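Side-chain contacts in glycoside transferase (Listeria monocytogenes, PDB 6R2M), which probably hydrolyses glycosidic bonds of exopolysaccharide outside the cell as the glycoside hydrolase PssZ: residues A[145-148]-A[153-156]; A[291-296]-A[305-310]; A[67-72]-A[115-120]; A[229-234]-A[275-280]. All blocks are in the same frame, centred on the assembly; numbering follows the deposited sequence.

Contact 1: residues A[145-148]-A[153-156]; sequences DFYD and KKAD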
loop_
_atom_site.group_PDB
_atom_site.type_symbol
_atom_site.label_atom_id
_atom_site.label_comp_id
_atom_site.label_asym_id
_atom_site.label_seq_id
_atom_site.Cartn_x
_atom_site.Cartn_y
_atom_site.Cartn_z
ATOM N N ASP A 145 12.640 4.560 -6.511
ATOM C CA ASP A 145 11.829 4.656 -5.292
ATOM C C ASP A 145 11.398 6.079 -4.980
ATOM O O ASP A 145 10.341 6.288 -4.366
ATOM C CB ASP A 145 12.595 4.104 -4.096
ATOM C CG ASP A 145 12.736 2.599 -4.141
ATOM O OD1 ASP A 145 11.943 1.938 -4.846
ATOM O OD2 ASP A 145 13.664 2.078 -3.488
ATOM N N PHE A 146 12.215 7.059 -5.336
ATOM C CA PHE A 146 11.949 8.413 -4.878
ATOM C C PHE A 146 12.778 9.392 -5.682
ATOM O O PHE A 146 13.706 9.017 -6.402
ATOM C CB PHE A 146 12.243 8.593 -3.383
ATOM C CG PHE A 146 13.665 8.325 -2.998
ATOM C CD1 PHE A 146 14.669 9.262 -3.240
ATOM C CD2 PHE A 146 13.994 7.148 -2.361
ATOM C CE1 PHE A 146 15.982 9.000 -2.869
ATOM C CE2 PHE A 146 15.301 6.884 -1.987
ATOM C CZ PHE A 146 16.291 7.816 -2.236
ATOM N N TYR A 147 12.388 10.650 -5.567
ATOM C CA TYR A 147 13.138 11.775 -6.089
ATOM C C TYR A 147 13.321 12.744 -4.936
ATOM O O TYR A 147 12.352 13.078 -4.240
ATOM C CB TYR A 147 12.400 12.442 -7.255
ATOM C CG TYR A 147 13.063 13.692 -7.799
ATOM C CD1 TYR A 147 14.194 13.602 -8.590
ATOM C CD2 TYR A 147 12.539 14.955 -7.531
ATOM C CE1 TYR A 147 14.797 14.736 -9.102
ATOM C CE2 TYR A 147 13.134 16.095 -8.038
ATOM C CZ TYR A 147 14.266 15.970 -8.814
ATOM O OH TYR A 147 14.864 17.092 -9.337
ATOM N N ASP A 148 14.565 13.147 -4.692
ATOM C CA ASP A 148 14.834 14.197 -3.716
ATOM C C ASP A 148 14.655 15.538 -4.414
ATOM O O ASP A 148 15.463 15.921 -5.267
ATOM C CB ASP A 148 16.232 14.043 -3.130
ATOM C CG ASP A 148 16.457 14.943 -1.945
ATOM O OD1 ASP A 148 16.208 16.153 -2.073
ATOM O OD2 ASP A 148 16.882 14.440 -0.882
ATOM N N LYS A 153 18.024 14.908 -6.846
ATOM C CA LYS A 153 18.681 13.639 -7.112
ATOM C C LYS A 153 17.644 12.534 -7.045
ATOM O O LYS A 153 16.779 12.545 -6.164
ATOM C CB LYS A 153 19.807 13.364 -6.111
ATOM C CG LYS A 153 20.722 14.551 -5.857
ATOM C CD LYS A 153 21.998 14.496 -6.693
ATOM C CE LYS A 153 22.655 15.879 -6.801
ATOM N NZ LYS A 153 22.452 16.722 -5.578
ATOM N N LYS A 154 17.735 11.587 -7.971
ATOM C CA LYS A 154 16.853 10.428 -7.996
ATOM C C LYS A 154 17.454 9.277 -7.190
ATOM O O LYS A 154 18.675 9.153 -7.059
ATOM C CB LYS A 154 16.609 9.967 -9.438
ATOM C CG LYS A 154 16.111 11.052 -10.403
ATOM C CD LYS A 154 16.734 10.877 -11.791
ATOM C CE LYS A 154 15.857 11.440 -12.904
ATOM N NZ LYS A 154 14.886 12.453 -12.420
ATOM N N ALA A 155 16.582 8.425 -6.655
ATOM C CA ALA A 155 17.041 7.183 -6.047
ATOM C C ALA A 155 17.707 6.292 -7.093
ATOM O O ALA A 155 17.378 6.337 -8.282
ATOM C CB ALA A 155 15.874 6.432 -5.400
ATOM N N ASP A 156 18.649 5.462 -6.647
ATOM C CA ASP A 156 19.277 4.509 -7.552
ATOM C C ASP A 156 18.778 3.089 -7.320
ATOM O O ASP A 156 19.383 2.136 -7.817
ATOM C CB ASP A 156 20.802 4.566 -7.442
ATOM C CG ASP A 156 21.301 4.402 -6.023
ATOM O OD1 ASP A 156 20.576 3.839 -5.170
ATOM O OD2 ASP A 156 22.445 4.833 -5.755
#
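Phe146 lays one face of its ring on the methyl of Ala155: CB sits 3.4 Å from the ring centroid and only 7° off the normal, a CH-pi contact centred so well that all six ring carbons lie at similar distances from that one atom. The ring gets there because CG takes the crowded position between backbone N and carbonyl carbon (chi1 60°), placing the ring over Ala155, the residue just after strand 153-154. Both residues stand just beyond the short antiparallel hairpin 147-148/153-154, whose pairing they extend through Ala155 N to Phe146 O at 2.9 Å. Within the hairpin, Asp148 and Lys153 form the hydrogen-bonded pair, with Asp148 N to Lys153 O at 2.7 Å and a more bent return bond from Lys153 N to Asp148 O at 3.2 Å. Tyr147 and Lys154 are the non-hydrogen-bonded pair. Tyr147 swings CG away from its backbone N (chi1 176°), and Lys154 CG meets the edge of that ring in its plane, 3.7 Å from Tyr147 CD1; the lysine chain, bent at chi2 and chi4, then carries NZ to the carbonyl of Tyr136. On the other face of the hairpin, Asp148 OD1 receives the backbone N-H groups of Val150 and His151 in the turn, whereas OD2 ties the hairpin to Thr96, far back in the chain. The hairpin follows helix 120-136 and the short strands 138-139 and 142-143; Tyr136 and Phe86 meet the Tyr147 ring, and Asp145 reaches His159 in strand 158-159.

Contact 2: residues A[291-296]-A[305-310]; sequences MDTSNP and INKEIT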
loop_
_atom_site.group_PDB
_atom_site.type_symbol
_atom_site.label_atom_id
_atom_site.label_comp_id
_atom_site.label_asym_id
_atom_site.label_seq_id
_atom_site.Cartn_x
_atom_site.Cartn_y
_atom_site.Cartn_z
ATOM N N MET A 291 -6.388 -11.744 14.066
ATOM C CA MET A 291 -5.415 -10.756 14.517
ATOM C C MET A 291 -6.096 -9.627 15.267
ATOM O O MET A 291 -7.176 -9.169 14.888
ATOM C CB MET A 291 -4.640 -10.197 13.318
ATOM C CG MET A 291 -3.978 -11.288 12.477
ATOM S SD MET A 291 -2.652 -12.191 13.314
ATOM C CE MET A 291 -3.473 -13.452 14.190
ATOM N N ASP A 292 -5.441 -9.162 16.323
ATOM C CA ASP A 292 -5.983 -8.126 17.197
ATOM C C ASP A 292 -5.379 -6.785 16.796
ATOM O O ASP A 292 -4.177 -6.558 16.965
ATOM C CB ASP A 292 -5.689 -8.461 18.659
ATOM C CG ASP A 292 -6.267 -7.443 19.623
ATOM O OD1 ASP A 292 -7.030 -6.550 19.186
ATOM O OD2 ASP A 292 -5.970 -7.552 20.837
ATOM N N THR A 293 -6.210 -5.902 16.246
ATOM C CA THR A 293 -5.766 -4.565 15.872
ATOM C C THR A 293 -6.310 -3.490 16.813
ATOM O O THR A 293 -6.339 -2.316 16.439
ATOM C CB THR A 293 -6.169 -4.236 14.427
ATOM O OG1 THR A 293 -7.589 -4.376 14.265
ATOM C CG2 THR A 293 -5.452 -5.139 13.425
ATOM N N SER A 294 -6.751 -3.862 18.023
ATOM C CA SER A 294 -7.533 -2.948 18.852
ATOM C C SER A 294 -6.700 -2.110 19.818
ATOM O O SER A 294 -7.254 -1.200 20.450
ATOM C CB SER A 294 -8.595 -3.721 19.644
ATOM O OG SER A 294 -8.007 -4.606 20.581
ATOM N N ASN A 295 -5.405 -2.382 19.940
ATOM C CA ASN A 295 -4.531 -1.577 20.782
ATOM C C ASN A 295 -3.816 -0.567 19.898
ATOM O O ASN A 295 -2.907 -0.957 19.151
ATOM C CB ASN A 295 -3.518 -2.460 21.516
ATOM C CG ASN A 295 -2.611 -1.668 22.447
ATOM O OD1 ASN A 295 -2.375 -0.478 22.248
ATOM N ND2 ASN A 295 -2.088 -2.336 23.465
ATOM N N PRO A 296 -4.170 0.722 19.945
ATOM C CA PRO A 296 -3.553 1.686 19.024
ATOM C C PRO A 296 -2.156 2.095 19.437
ATOM O O PRO A 296 -1.454 2.726 18.634
ATOM C CB PRO A 296 -4.517 2.875 19.067
ATOM C CG PRO A 296 -5.066 2.830 20.464
ATOM C CD PRO A 296 -5.147 1.356 20.845
ATOM N N ILE A 305 -5.452 -0.216 9.455
ATOM C CA ILE A 305 -6.304 0.270 8.378
ATOM C C ILE A 305 -6.364 -0.726 7.226
ATOM O O ILE A 305 -7.381 -0.802 6.531
ATOM C CB ILE A 305 -5.842 1.661 7.904
ATOM C CG1 ILE A 305 -6.943 2.340 7.084
ATOM C CG2 ILE A 305 -4.516 1.604 7.123
ATOM C CD1 ILE A 305 -8.153 2.777 7.925
ATOM N N ASN A 306 -5.299 -1.504 6.986
ATOM C CA ASN A 306 -5.394 -2.515 5.939
ATOM C C ASN A 306 -6.335 -3.642 6.337
ATOM O O ASN A 306 -7.007 -4.215 5.468
ATOM C CB ASN A 306 -4.013 -3.067 5.589
ATOM C CG ASN A 306 -3.301 -2.222 4.539
ATOM O OD1 ASN A 306 -3.745 -2.141 3.405
ATOM N ND2 ASN A 306 -2.202 -1.586 4.921
ATOM N N LYS A 307 -6.440 -3.947 7.634
ATOM C CA LYS A 307 -7.474 -4.886 8.042
ATOM C C LYS A 307 -8.862 -4.308 7.761
ATOM O O LYS A 307 -9.706 -4.996 7.176
ATOM C CB LYS A 307 -7.303 -5.270 9.520
ATOM C CG LYS A 307 -8.429 -6.146 10.042
ATOM C CD LYS A 307 -8.100 -6.743 11.392
ATOM C CE LYS A 307 -9.246 -7.613 11.868
ATOM N NZ LYS A 307 -9.014 -8.278 13.181
ATOM N N GLU A 308 -9.093 -3.031 8.110
ATOM C CA GLU A 308 -10.413 -2.449 7.877
ATOM C C GLU A 308 -10.737 -2.391 6.390
ATOM O O GLU A 308 -11.861 -2.706 5.989
ATOM C CB GLU A 308 -10.509 -1.057 8.492
ATOM C CG GLU A 308 -10.389 -1.050 10.008
ATOM C CD GLU A 308 -11.413 -1.936 10.695
ATOM O OE1 GLU A 308 -12.551 -2.055 10.196
ATOM O OE2 GLU A 308 -11.074 -2.504 11.757
ATOM N N ILE A 309 -9.770 -1.986 5.556
ATOM C CA ILE A 309 -10.028 -1.922 4.116
ATOM C C ILE A 309 -10.355 -3.302 3.565
ATOM O O ILE A 309 -11.320 -3.477 2.812
ATOM C CB ILE A 309 -8.825 -1.323 3.377
ATOM C CG1 ILE A 309 -8.630 0.142 3.759
ATOM C CG2 ILE A 309 -9.010 -1.477 1.839
ATOM C CD1 ILE A 309 -7.327 0.708 3.266
ATOM N N THR A 310 -9.542 -4.302 3.920
ATOM C CA THR A 310 -9.703 -5.625 3.314
ATOM C C THR A 310 -11.008 -6.281 3.750
ATOM O O THR A 310 -11.663 -6.963 2.954
ATOM C CB THR A 310 -8.493 -6.505 3.655
ATOM O OG1 THR A 310 -7.324 -5.977 3.021
ATOM C CG2 THR A 310 -8.698 -7.940 3.193
HETATM O O HOH W 1 -8.435 -3.248 12.035
#
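Lys307 is stretched to its full length, with chi1 at 175° and every later torsion likewise near 180°, and this straight chain carries NZ from helix 301-312 to the carbonyl of Met291. The two elements belong to a helix-loop-helix connection: Met291 is the first residue past helix 278-290, and the loop that follows leads into the helix bearing the lysine. Lys307 NZ donates to Met291 O at 2.7 Å, arriving in the carbonyl plane, and also bonds Glu289 O. Glu289 O belongs to the last turn of helix 278-290, where the ammonium probably offsets the partial negative charge of the helix end; Met291 O lies just beyond it. Thr293 lies across the aliphatic part of the lysine; its CG2 touches Lys307 CD at 3.7 Å, a van der Waals contact beside the charged end. On Thr293 the hydroxyl takes the position between backbone N and carbonyl carbon, chi1 56°, from which it can serve the second bridge. The loop itself is shaped by an Asx turn, Asp292 OD1 accepting Ser294 N from above the carboxylate plane; the same oxygen also takes Ser294 OG on its syn lone pair. Helix 262-274 flanks the contact through Thr262, against which Met291 and Thr293 rest. A single water completes the link: it accepts from Thr293 OG1 at 2.6 Å and donates to Glu308 OE2 at 2.8 Å.

Contact 3: residues A[67-72]-A[115-120]; sequences KTFQEQ and EKFSFP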
loop_
_atom_site.group_PDB
_atom_site.type_symbol
_atom_site.label_atom_id
_atom_site.label_comp_id
_atom_site.label_asym_id
_atom_site.label_seq_id
_atom_site.Cartn_x
_atom_site.Cartn_y
_atom_site.Cartn_z
ATOM N N LYS A 67 -17.228 13.791 3.040
ATOM C CA LYS A 67 -16.828 14.858 3.950
ATOM C C LYS A 67 -15.480 14.566 4.598
ATOM O O LYS A 67 -14.582 15.422 4.606
ATOM C CB LYS A 67 -17.891 15.070 5.022
ATOM C CG LYS A 67 -17.457 15.974 6.151
ATOM C CD LYS A 67 -18.616 16.202 7.112
ATOM C CE LYS A 67 -18.174 16.974 8.345
ATOM N NZ LYS A 67 -17.210 16.184 9.164
ATOM N N THR A 68 -15.310 13.359 5.143
ATOM C CA THR A 68 -14.019 13.038 5.746
ATOM C C THR A 68 -12.929 12.926 4.679
ATOM O O THR A 68 -11.787 13.314 4.928
ATOM C CB THR A 68 -14.118 11.760 6.593
ATOM O OG1 THR A 68 -15.262 11.855 7.458
ATOM C CG2 THR A 68 -12.854 11.582 7.479
ATOM N N PHE A 69 -13.270 12.454 3.478
ATOM C CA PHE A 69 -12.289 12.398 2.399
ATOM C C PHE A 69 -11.741 13.792 2.088
ATOM O O PHE A 69 -10.526 13.976 1.953
ATOM C CB PHE A 69 -12.906 11.759 1.144
ATOM C CG PHE A 69 -11.906 11.518 0.052
ATOM C CD1 PHE A 69 -11.639 12.510 -0.876
ATOM C CD2 PHE A 69 -11.181 10.327 -0.012
ATOM C CE1 PHE A 69 -10.695 12.316 -1.873
ATOM C CE2 PHE A 69 -10.220 10.127 -1.003
ATOM C CZ PHE A 69 -9.975 11.124 -1.935
ATOM N N GLN A 70 -12.625 14.781 1.938
ATOM C CA GLN A 70 -12.162 16.135 1.637
ATOM C C GLN A 70 -11.351 16.715 2.791
ATOM O O GLN A 70 -10.387 17.454 2.554
ATOM C CB GLN A 70 -13.356 17.034 1.291
ATOM C CG GLN A 70 -13.014 18.522 1.104
ATOM C CD GLN A 70 -11.969 18.772 0.037
ATOM O OE1 GLN A 70 -11.974 18.141 -1.007
ATOM N NE2 GLN A 70 -11.060 19.707 0.303
ATOM N N GLU A 71 -11.702 16.376 4.037
ATOM C CA GLU A 71 -10.894 16.839 5.162
ATOM C C GLU A 71 -9.475 16.312 5.048
ATOM O O GLU A 71 -8.510 17.041 5.315
ATOM C CB GLU A 71 -11.517 16.407 6.492
ATOM C CG GLU A 71 -12.700 17.276 6.879
ATOM C CD GLU A 71 -13.558 16.645 7.937
ATOM O OE1 GLU A 71 -13.241 15.518 8.364
ATOM O OE2 GLU A 71 -14.564 17.278 8.328
ATOM N N GLN A 72 -9.331 15.058 4.605
ATOM C CA GLN A 72 -8.009 14.489 4.389
ATOM C C GLN A 72 -7.295 15.155 3.221
ATOM O O GLN A 72 -6.091 15.397 3.301
ATOM C CB GLN A 72 -8.116 12.980 4.165
ATOM C CG GLN A 72 -8.638 12.263 5.414
ATOM C CD GLN A 72 -7.815 12.609 6.646
ATOM O OE1 GLN A 72 -6.610 12.388 6.676
ATOM N NE2 GLN A 72 -8.471 13.141 7.675
ATOM N N GLU A 115 -14.799 9.840 -9.158
ATOM C CA GLU A 115 -15.993 9.175 -9.664
ATOM C C GLU A 115 -17.009 8.975 -8.548
ATOM O O GLU A 115 -18.168 9.387 -8.670
ATOM C CB GLU A 115 -15.621 7.837 -10.302
ATOM C CG GLU A 115 -14.670 7.978 -11.474
ATOM C CD GLU A 115 -14.159 6.637 -11.965
ATOM O OE1 GLU A 115 -14.386 5.610 -11.283
ATOM O OE2 GLU A 115 -13.518 6.606 -13.033
ATOM N N LYS A 116 -16.566 8.396 -7.432
ATOM C CA LYS A 116 -17.477 8.067 -6.336
ATOM C C LYS A 116 -18.231 9.299 -5.845
ATOM O O LYS A 116 -19.428 9.223 -5.533
ATOM C CB LYS A 116 -16.686 7.424 -5.191
ATOM C CG LYS A 116 -17.533 6.978 -3.993
ATOM C CD LYS A 116 -18.417 5.802 -4.373
ATOM C CE LYS A 116 -18.907 5.085 -3.107
ATOM N NZ LYS A 116 -19.786 3.927 -3.455
ATOM N N PHE A 117 -17.545 10.442 -5.767
ATOM C CA PHE A 117 -18.093 11.666 -5.199
ATOM C C PHE A 117 -18.447 12.713 -6.251
ATOM O O PHE A 117 -18.721 13.860 -5.885
ATOM C CB PHE A 117 -17.104 12.260 -4.197
ATOM C CG PHE A 117 -16.738 11.322 -3.082
ATOM C CD1 PHE A 117 -17.706 10.506 -2.493
ATOM C CD2 PHE A 117 -15.436 11.262 -2.611
ATOM C CE1 PHE A 117 -17.379 9.649 -1.457
ATOM C CE2 PHE A 117 -15.098 10.412 -1.581
ATOM C CZ PHE A 117 -16.071 9.593 -1.005
ATOM N N SER A 118 -18.422 12.351 -7.535
ATOM C CA SER A 118 -18.780 13.247 -8.644
ATOM C C SER A 118 -18.089 14.606 -8.509
ATOM O O SER A 118 -18.722 15.663 -8.457
ATOM C CB SER A 118 -20.298 13.407 -8.730
ATOM O OG SER A 118 -20.908 12.165 -9.054
ATOM N N PHE A 119 -16.760 14.556 -8.470
ATOM C CA PHE A 119 -15.946 15.727 -8.153
ATOM C C PHE A 119 -14.729 15.717 -9.065
ATOM O O PHE A 119 -13.663 15.196 -8.706
ATOM C CB PHE A 119 -15.549 15.730 -6.675
ATOM C CG PHE A 119 -15.222 17.092 -6.131
ATOM C CD1 PHE A 119 -16.191 18.072 -6.059
ATOM C CD2 PHE A 119 -13.957 17.373 -5.650
ATOM C CE1 PHE A 119 -15.901 19.315 -5.536
ATOM C CE2 PHE A 119 -13.659 18.621 -5.121
ATOM C CZ PHE A 119 -14.631 19.594 -5.073
ATOM N N PRO A 120 -14.852 16.291 -10.265
ATOM C CA PRO A 120 -13.760 16.180 -11.247
ATOM C C PRO A 120 -12.439 16.755 -10.779
ATOM O O PRO A 120 -11.383 16.317 -11.257
ATOM C CB PRO A 120 -14.303 16.952 -12.459
ATOM C CG PRO A 120 -15.785 16.841 -12.339
ATOM C CD PRO A 120 -16.069 16.885 -10.850
#
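An oblique aromatic contact between Phe69 and Phe117 joins the early part of helix 66-79 to the turn where helix 100-116 ends. The ring centroids are 5.6 Å apart and the planes meet at 58°. One corner of Phe117 does the touching: its CE2 lies 3.7 Å from Phe69 CB and 3.8 Å from Phe69 CG, where the ring joins its stem. Phe117 projects toward the other helix with CG anti to the carbonyl carbon (chi1 -58°), and it is the first residue to leave helical geometry. The chain is then turned by a Schellman motif with Ser118, of positive phi, as its C-prime residue, which brings Phe119 round to the same side. Phe119 makes a looser approach, its CE2 being 4.5 Å from Gln70 OE1, an oxygen that bonds the hydroxyl of Tyr122. The Tyr122 ring meets both Phe69 and Phe119 edge-to-face, and Met57 and Val61 of helix 50-62 back Phe69. No hydrogen bond crosses between the two segments, so van der Waals and aromatic contacts alone connect them directly; for the buried Phe69-Phe117 pair this is consistent with a join held by hydrophobic burial.

Contact 4: residues A[229-234]-A[275-280]; sequences NFDNFL and TNQAKN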
loop_
_atom_site.group_PDB
_atom_site.type_symbol
_atom_site.label_atom_id
_atom_site.label_comp_id
_atom_site.label_asym_id
_atom_site.label_seq_id
_atom_site.Cartn_x
_atom_site.Cartn_y
_atom_site.Cartn_z
ATOM N N ASN A 229 6.747 -20.303 -7.687
ATOM C CA ASN A 229 7.580 -20.663 -6.553
ATOM C C ASN A 229 7.099 -19.974 -5.293
ATOM O O ASN A 229 7.003 -20.598 -4.231
ATOM C CB ASN A 229 9.028 -20.290 -6.844
ATOM C CG ASN A 229 9.518 -20.937 -8.099
ATOM O OD1 ASN A 229 9.730 -22.146 -8.113
ATOM N ND2 ASN A 229 9.661 -20.157 -9.172
ATOM N N PHE A 230 6.794 -18.685 -5.389
ATOM C CA PHE A 230 6.228 -18.014 -4.232
ATOM C C PHE A 230 4.842 -18.550 -3.912
ATOM O O PHE A 230 4.488 -18.713 -2.736
ATOM C CB PHE A 230 6.186 -16.504 -4.465
ATOM C CG PHE A 230 5.814 -15.739 -3.246
ATOM C CD1 PHE A 230 6.683 -15.661 -2.171
ATOM C CD2 PHE A 230 4.597 -15.080 -3.182
ATOM C CE1 PHE A 230 6.337 -14.935 -1.024
ATOM C CE2 PHE A 230 4.246 -14.358 -2.052
ATOM C CZ PHE A 230 5.116 -14.287 -0.971
ATOM N N ASP A 231 4.030 -18.807 -4.943
ATOM C CA ASP A 231 2.685 -19.299 -4.687
ATOM C C ASP A 231 2.738 -20.638 -3.973
ATOM O O ASP A 231 2.002 -20.857 -3.006
ATOM C CB ASP A 231 1.900 -19.410 -5.991
ATOM C CG ASP A 231 0.421 -19.674 -5.765
ATOM O OD1 ASP A 231 -0.251 -18.821 -5.159
ATOM O OD2 ASP A 231 -0.070 -20.742 -6.186
ATOM N N ASN A 232 3.656 -21.519 -4.389
ATOM C CA ASN A 232 3.781 -22.814 -3.734
ATOM C C ASN A 232 4.234 -22.663 -2.288
ATOM O O ASN A 232 3.742 -23.373 -1.400
ATOM C CB ASN A 232 4.756 -23.707 -4.491
ATOM C CG ASN A 232 5.088 -24.967 -3.722
ATOM O OD1 ASN A 232 6.176 -25.093 -3.156
ATOM N ND2 ASN A 232 4.141 -25.900 -3.677
ATOM N N PHE A 233 5.163 -21.746 -2.019
ATOM C CA PHE A 233 5.564 -21.513 -0.640
ATOM C C PHE A 233 4.354 -21.138 0.212
ATOM O O PHE A 233 4.166 -21.663 1.309
ATOM C CB PHE A 233 6.625 -20.413 -0.574
ATOM C CG PHE A 233 7.051 -20.090 0.824
ATOM C CD1 PHE A 233 7.916 -20.919 1.495
ATOM C CD2 PHE A 233 6.571 -18.956 1.464
ATOM C CE1 PHE A 233 8.306 -20.634 2.799
ATOM C CE2 PHE A 233 6.964 -18.658 2.769
ATOM C CZ PHE A 233 7.830 -19.501 3.427
ATOM N N LEU A 234 3.526 -20.220 -0.279
ATOM C CA LEU A 234 2.348 -19.814 0.483
ATOM C C LEU A 234 1.433 -20.996 0.741
ATOM O O LEU A 234 0.953 -21.191 1.864
ATOM C CB LEU A 234 1.595 -18.701 -0.256
ATOM C CG LEU A 234 2.296 -17.353 -0.434
ATOM C CD1 LEU A 234 1.396 -16.403 -1.208
ATOM C CD2 LEU A 234 2.700 -16.736 0.898
ATOM N N THR A 275 -6.455 -14.287 -7.455
ATOM C CA THR A 275 -5.877 -15.385 -8.218
ATOM C C THR A 275 -6.751 -16.635 -8.207
ATOM O O THR A 275 -6.262 -17.726 -8.518
ATOM C CB THR A 275 -4.477 -15.700 -7.697
ATOM O OG1 THR A 275 -4.547 -16.133 -6.326
ATOM C CG2 THR A 275 -3.623 -14.448 -7.774
ATOM N N ASN A 276 -8.029 -16.485 -7.854
ATOM C CA ASN A 276 -9.011 -17.560 -7.964
ATOM C C ASN A 276 -8.665 -18.717 -7.033
ATOM O O ASN A 276 -8.708 -19.888 -7.413
ATOM C CB ASN A 276 -9.142 -18.031 -9.417
ATOM C CG ASN A 276 -10.404 -18.834 -9.660
ATOM O OD1 ASN A 276 -11.427 -18.611 -9.011
ATOM N ND2 ASN A 276 -10.338 -19.774 -10.599
ATOM N N GLN A 277 -8.291 -18.384 -5.802
ATOM C CA GLN A 277 -7.990 -19.377 -4.778
ATOM C C GLN A 277 -8.952 -19.164 -3.618
ATOM O O GLN A 277 -8.555 -18.700 -2.553
ATOM C CB GLN A 277 -6.525 -19.271 -4.335
ATOM C CG GLN A 277 -5.525 -19.381 -5.472
ATOM C CD GLN A 277 -4.102 -19.609 -4.991
ATOM O OE1 GLN A 277 -3.808 -20.574 -4.272
ATOM N NE2 GLN A 277 -3.209 -18.706 -5.378
ATOM N N ALA A 278 -10.223 -19.508 -3.838
ATOM C CA ALA A 278 -11.272 -19.102 -2.904
ATOM C C ALA A 278 -11.135 -19.792 -1.549
ATOM O O ALA A 278 -11.372 -19.171 -0.506
ATOM C CB ALA A 278 -12.648 -19.384 -3.514
ATOM N N LYS A 279 -10.762 -21.073 -1.537
ATOM C CA LYS A 279 -10.601 -21.775 -0.268
ATOM C C LYS A 279 -9.479 -21.164 0.561
ATOM O O LYS A 279 -9.637 -20.923 1.767
ATOM C CB LYS A 279 -10.341 -23.257 -0.519
ATOM C CG LYS A 279 -10.249 -24.083 0.752
ATOM C CD LYS A 279 -10.187 -25.566 0.413
ATOM C CE LYS A 279 -11.266 -25.924 -0.609
ATOM N NZ LYS A 279 -11.205 -27.342 -1.059
ATOM N N ASN A 280 -8.335 -20.903 -0.075
ATOM C CA ASN A 280 -7.230 -20.276 0.637
ATOM C C ASN A 280 -7.609 -18.882 1.110
ATOM O O ASN A 280 -7.206 -18.464 2.204
ATOM C CB ASN A 280 -5.987 -20.220 -0.253
ATOM C CG ASN A 280 -5.291 -21.566 -0.372
ATOM O OD1 ASN A 280 -5.469 -22.448 0.467
ATOM N ND2 ASN A 280 -4.492 -21.727 -1.422
#
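Asp231 OD1 is gripped by two groups, the amide of Gln277 and the hydroxyl of Tyr271. Asp231 lies on helix 228-241, whereas Gln277 occupies the N-cap position of helix 278-290, at the end of the three-residue link 275-277 from helix 262-274, which carries Tyr271. Gln277 NE2 donates to Asp231 OD1 at 3.0 Å with an N-H...O angle of 161°, reaching the oxygen on its syn side while keeping it in the amide plane. The two side chains come from opposite directions, and the carboxylate and amide planes are turned 65° apart. With chi1 at -55° and CG anti to the carbonyl carbon, the extended glutamine chain spans the gap to the aspartate. The same NE2 donates a second time, to Thr275 OG1 at 3.1 Å, so both of its hydrogens are used and the amide is fixed against flipping. Asp231 is buried, and the N-H of Gln277 and the hydroxyl of Tyr271 at OD1 probably help to offset the cost of enclosing its charge. Leu234, one turn further on, packs against Leu268 and Tyr271. On the other side of the glutamine amide, OE1 bonds Gln235 and accepts Asn280 ND2 at 3.1 Å, the donor standing above the carbonyl plane.

Along the chain the order is contact 3, contact 1, contact 4, contact 2, each closing before the next opens. Contacts 4 and 2 are directly linked: helix 278-290 starts in contact 4 and ends at the loop of contact 2, and helix 301-312 follows. Their centres lie 23 Å apart, as do those of contacts 2 and 3, while contacts 3 and 4 are 35 Å apart. Contact 1, the lone strand pairing, is at least 31 Å from every other centre. In this mainly helical monomer, contacts 3 and 4 join helices separated in sequence and contact 2 joins consecutive ones, while contact 1 adds a small beta hairpin on the side of the chain's centre opposite contact 2.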